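Cyclase (Uncultured organism, PDB 5IBZ) is a cyclase of the putative cyclase family that may have arylformamidase activity. Local coordinates at the acetylphosphate site. Coordinates in Å, arbitrary orientation; residue numbers count along the deposited sequence, not the author numbering. Chains: chain A/B, Uncharacterized protein.

The acetylphosphate site. Residues chain A 66, 69, 115, 119, 250-251, 268, 281; chain B 99. With UVW (acetylphosphate), chain C.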
ATOM      1  N   PHE A  66      -6.566  14.029  -8.336  1.00 10.83           N
ATOM      2  CA  PHE A  66      -7.526  13.896  -9.425  1.00 13.30           C
ATOM      3  C   PHE A  66      -8.125  12.483  -9.462  1.00 14.78           C
ATOM      4  O   PHE A  66      -7.393  11.500  -9.627  1.00 14.68           O
ATOM      5  CB  PHE A  66      -6.869  14.234 -10.751  1.00 12.34           C
ATOM      6  CG  PHE A  66      -7.769  14.986 -11.689  1.00 17.25           C
ATOM      7  CD1 PHE A  66      -8.892  14.383 -12.204  1.00 19.14           C
ATOM      8  CD2 PHE A  66      -7.488  16.307 -12.044  1.00 25.06           C
ATOM      9  CE1 PHE A  66      -9.736  15.069 -13.068  1.00 26.47           C
ATOM     10  CE2 PHE A  66      -8.312  16.997 -12.917  1.00 25.33           C
ATOM     11  CZ  PHE A  66      -9.444  16.373 -13.428  1.00 28.61           C
ATOM     12  N   ARG A  69      -7.520   8.727  -8.897  1.00 12.04           N
ATOM     13  CA  ARG A  69      -6.363   8.574  -8.029  1.00 13.60           C
ATOM     14  C   ARG A  69      -6.771   8.658  -6.561  1.00 16.68           C
ATOM     15  O   ARG A  69      -7.659   9.436  -6.190  1.00 18.50           O
ATOM     16  CB  ARG A  69      -5.300   9.630  -8.338  1.00 14.07           C
ATOM     17  CG  ARG A  69      -4.652   9.476  -9.705  1.00 14.93           C
ATOM     18  CD  ARG A  69      -3.843  10.692 -10.062  1.00 13.68           C
ATOM     19  NE  ARG A  69      -3.343  10.575 -11.426  1.00 16.27           N
ATOM     20  CZ  ARG A  69      -3.068  11.605 -12.216  1.00 15.28           C
ATOM     21  NH1 ARG A  69      -3.249  12.849 -11.785  1.00 14.12           N
ATOM     22  NH2 ARG A  69      -2.628  11.378 -13.446  1.00 16.75           N
ATOM     23  N   ASP A 115       5.721  15.327 -13.374  1.00  8.08           N
ATOM     24  CA  ASP A 115       5.370  14.265 -14.295  1.00  8.38           C
ATOM     25  C   ASP A 115       6.510  14.058 -15.267  1.00  9.70           C
ATOM     26  O   ASP A 115       6.991  15.019 -15.882  1.00  8.71           O
ATOM     27  CB  ASP A 115       4.086  14.624 -15.030  1.00  9.98           C
ATOM     28  CG  ASP A 115       2.924  14.875 -14.077  1.00 13.36           C
ATOM     29  OD1 ASP A 115       2.910  14.252 -12.993  1.00 13.22           O
ATOM     30  OD2 ASP A 115       2.049  15.697 -14.396  1.00 17.22           O
ATOM     31  N   HIS A 119       5.007   9.913 -18.681  1.00  9.35           N
ATOM     32  CA  HIS A 119       3.668  10.001 -18.098  1.00  8.81           C
ATOM     33  C   HIS A 119       2.571  10.167 -19.145  1.00  8.87           C
ATOM     34  O   HIS A 119       1.427   9.778 -18.908  1.00  9.01           O
ATOM     35  CB  HIS A 119       3.595  11.154 -17.098  1.00  9.13           C
ATOM     36  CG  HIS A 119       2.212  11.440 -16.599  1.00  7.45           C
ATOM     37  ND1 HIS A 119       1.437  10.504 -15.943  1.00 11.27           N
ATOM     38  CD2 HIS A 119       1.474  12.574 -16.637  1.00  8.99           C
ATOM     39  CE1 HIS A 119       0.276  11.042 -15.621  1.00 14.54           C
ATOM     40  NE2 HIS A 119       0.280  12.303 -16.011  1.00 12.74           N
ATOM     41  N   ILE A 250      -4.330  21.386 -10.740  1.00  9.21           N
ATOM     42  CA  ILE A 250      -4.170  19.944 -10.654  1.00  9.83           C
ATOM     43  C   ILE A 250      -3.698  19.342 -11.988  1.00 11.74           C
ATOM     44  O   ILE A 250      -2.962  18.359 -11.987  1.00 11.93           O
ATOM     45  CB  ILE A 250      -5.451  19.252 -10.211  1.00  9.93           C
ATOM     46  CG1 ILE A 250      -6.096  20.001  -9.046  1.00 12.36           C
ATOM     47  CG2 ILE A 250      -5.143  17.802  -9.824  1.00 12.02           C
ATOM     48  CD1 ILE A 250      -5.196  20.148  -7.824  1.00 11.52           C
ATOM     49  N   ALA A 251      -4.089  19.952 -13.115  1.00  9.28           N
ATOM     50  CA  ALA A 251      -3.821  19.373 -14.439  1.00 11.11           C
ATOM     51  C   ALA A 251      -2.941  20.236 -15.345  1.00 11.35           C
ATOM     52  O   ALA A 251      -2.734  19.874 -16.503  1.00 11.02           O
ATOM     53  CB  ALA A 251      -5.146  19.100 -15.142  1.00 12.03           C
ATOM     54  N   HIS A 268      -0.837  18.737 -22.790  1.00 12.48           N
ATOM     55  CA  HIS A 268      -0.119  17.581 -22.239  1.00 11.64           C
ATOM     56  C   HIS A 268       0.661  16.860 -23.320  1.00  8.91           C
ATOM     57  O   HIS A 268       1.843  16.534 -23.163  1.00 11.20           O
ATOM     58  CB  HIS A 268      -1.074  16.583 -21.605  1.00 16.37           C
ATOM     59  CG  HIS A 268      -1.510  16.944 -20.230  1.00 16.36           C
ATOM     60  ND1 HIS A 268      -2.491  17.882 -19.986  1.00 18.24           N
ATOM     61  CD2 HIS A 268      -1.116  16.480 -19.025  1.00 20.53           C
ATOM     62  CE1 HIS A 268      -2.681  17.981 -18.683  1.00 23.29           C
ATOM     63  NE2 HIS A 268      -1.861  17.140 -18.080  1.00 19.91           N
ATOM     64  N   GLU A 281       2.628  19.769 -11.026  1.00  8.20           N
ATOM     65  CA  GLU A 281       1.247  19.985 -10.615  1.00  8.42           C
ATOM     66  C   GLU A 281       1.099  19.948  -9.098  1.00  7.75           C
ATOM     67  O   GLU A 281       1.893  19.308  -8.391  1.00  6.90           O
ATOM     68  CB  GLU A 281       0.310  18.942 -11.233  1.00  8.37           C
ATOM     69  CG  GLU A 281       0.296  19.011 -12.748  1.00  9.29           C
ATOM     70  CD  GLU A 281      -0.364  17.842 -13.424  1.00 12.66           C
ATOM     71  OE1 GLU A 281      -0.534  16.777 -12.802  1.00 14.37           O
ATOM     72  OE2 GLU A 281      -0.742  17.990 -14.603  1.00 11.67           O
TER
ATOM     73  N   PHE B  99      -1.839   7.925 -21.154  1.00 12.09           N
ATOM     74  CA  PHE B  99      -1.155   8.182 -19.910  1.00 11.59           C
ATOM     75  C   PHE B  99      -0.653   6.936 -19.210  1.00 13.36           C
ATOM     76  O   PHE B  99      -1.214   5.901 -19.333  1.00 14.15           O
ATOM     77  CB  PHE B  99      -2.139   8.715 -18.862  1.00 16.45           C
ATOM     78  CG  PHE B  99      -2.665  10.070 -19.107  1.00 17.88           C
ATOM     79  CD1 PHE B  99      -1.940  11.168 -18.813  1.00 20.89           C
ATOM     80  CD2 PHE B  99      -3.928  10.233 -19.591  1.00 21.97           C
ATOM     81  CE1 PHE B  99      -2.450  12.421 -18.994  1.00 22.18           C
ATOM     82  CE2 PHE B  99      -4.443  11.491 -19.778  1.00 22.34           C
ATOM     83  CZ  PHE B  99      -3.703  12.570 -19.485  1.00 23.13           C
TER
HETATM   84  C1  UVW C 401      -5.208  14.634 -15.468  1.00 44.15           C
HETATM   85  O1  UVW C 401      -5.840  13.858 -16.101  1.00 48.00           O
HETATM   86  C1M UVW C 401      -5.825  15.283 -14.252  1.00 48.80           C
HETATM   87  O2  UVW C 401      -3.933  15.016 -15.869  1.00 26.82           O
HETATM   88  P   UVW C 401      -2.484  14.824 -15.095  1.00 17.38           P
HETATM   89  O1P UVW C 401      -1.698  15.959 -15.733  1.00 19.37           O
HETATM   90  O2P UVW C 401      -2.579  15.064 -13.592  1.00 23.22           O
HETATM   91  O3P UVW C 401      -1.941  13.464 -15.414  1.00 18.08           O
HETATM   92  O   HOH W   1      -2.352  16.042 -10.623  1.00 13.55           O
HETATM   93  O   HOH W   2       0.892  15.601 -16.862  1.00 18.91           O
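A:Arg69 grips the phosphate of acetylphosphate end-on in what is probably the active site of this cyclase: NH1 donates to O2P at 2.9 Å in a nearly straight hydrogen bond (177° at H) that is also a salt bridge, and NH2 donates to O3P. Both oxygens lie in the guanidinium plane, and an extended chain from CG to NE carries the group there. O3P also accepts from A:His119 NE2 at 2.6 Å, exactly in the imidazole plane; with CG anti to the backbone N (chi1 172°), that ring turns its edge to the phosphorus. A:His268, from helix 266-275, donates NE2 to O1P at 2.6 Å, with the oxygen 14° off its ring plane. The carboxylate of A:Glu281 sets OE1 2.8 Å from O2P and OE2 2.5 Å from O1P, pairs that would clash unless protonated, though the ligand is poorly ordered. One water ties O1P to A:Asp115 OD2; another links O2P to A:Ile250 O and A:Glu281 OE1. An alanine in place of the arginine would lose both in-plane donors and would probably leave O2P and O3P with less charge compensation. The almost wholly buried ligand may come from purification or crystallisation. Its acetyl methyl C1M lies over one face of the A:Phe66 ring, offset toward the rim (CH-pi), with A:Ala251 CB 4.0 Å away. In the deposited assembly chain B also lines the pocket: B:Phe99 runs alongside A:His119, and its CE1 comes within 3.8 Å of O3P of acetylphosphate.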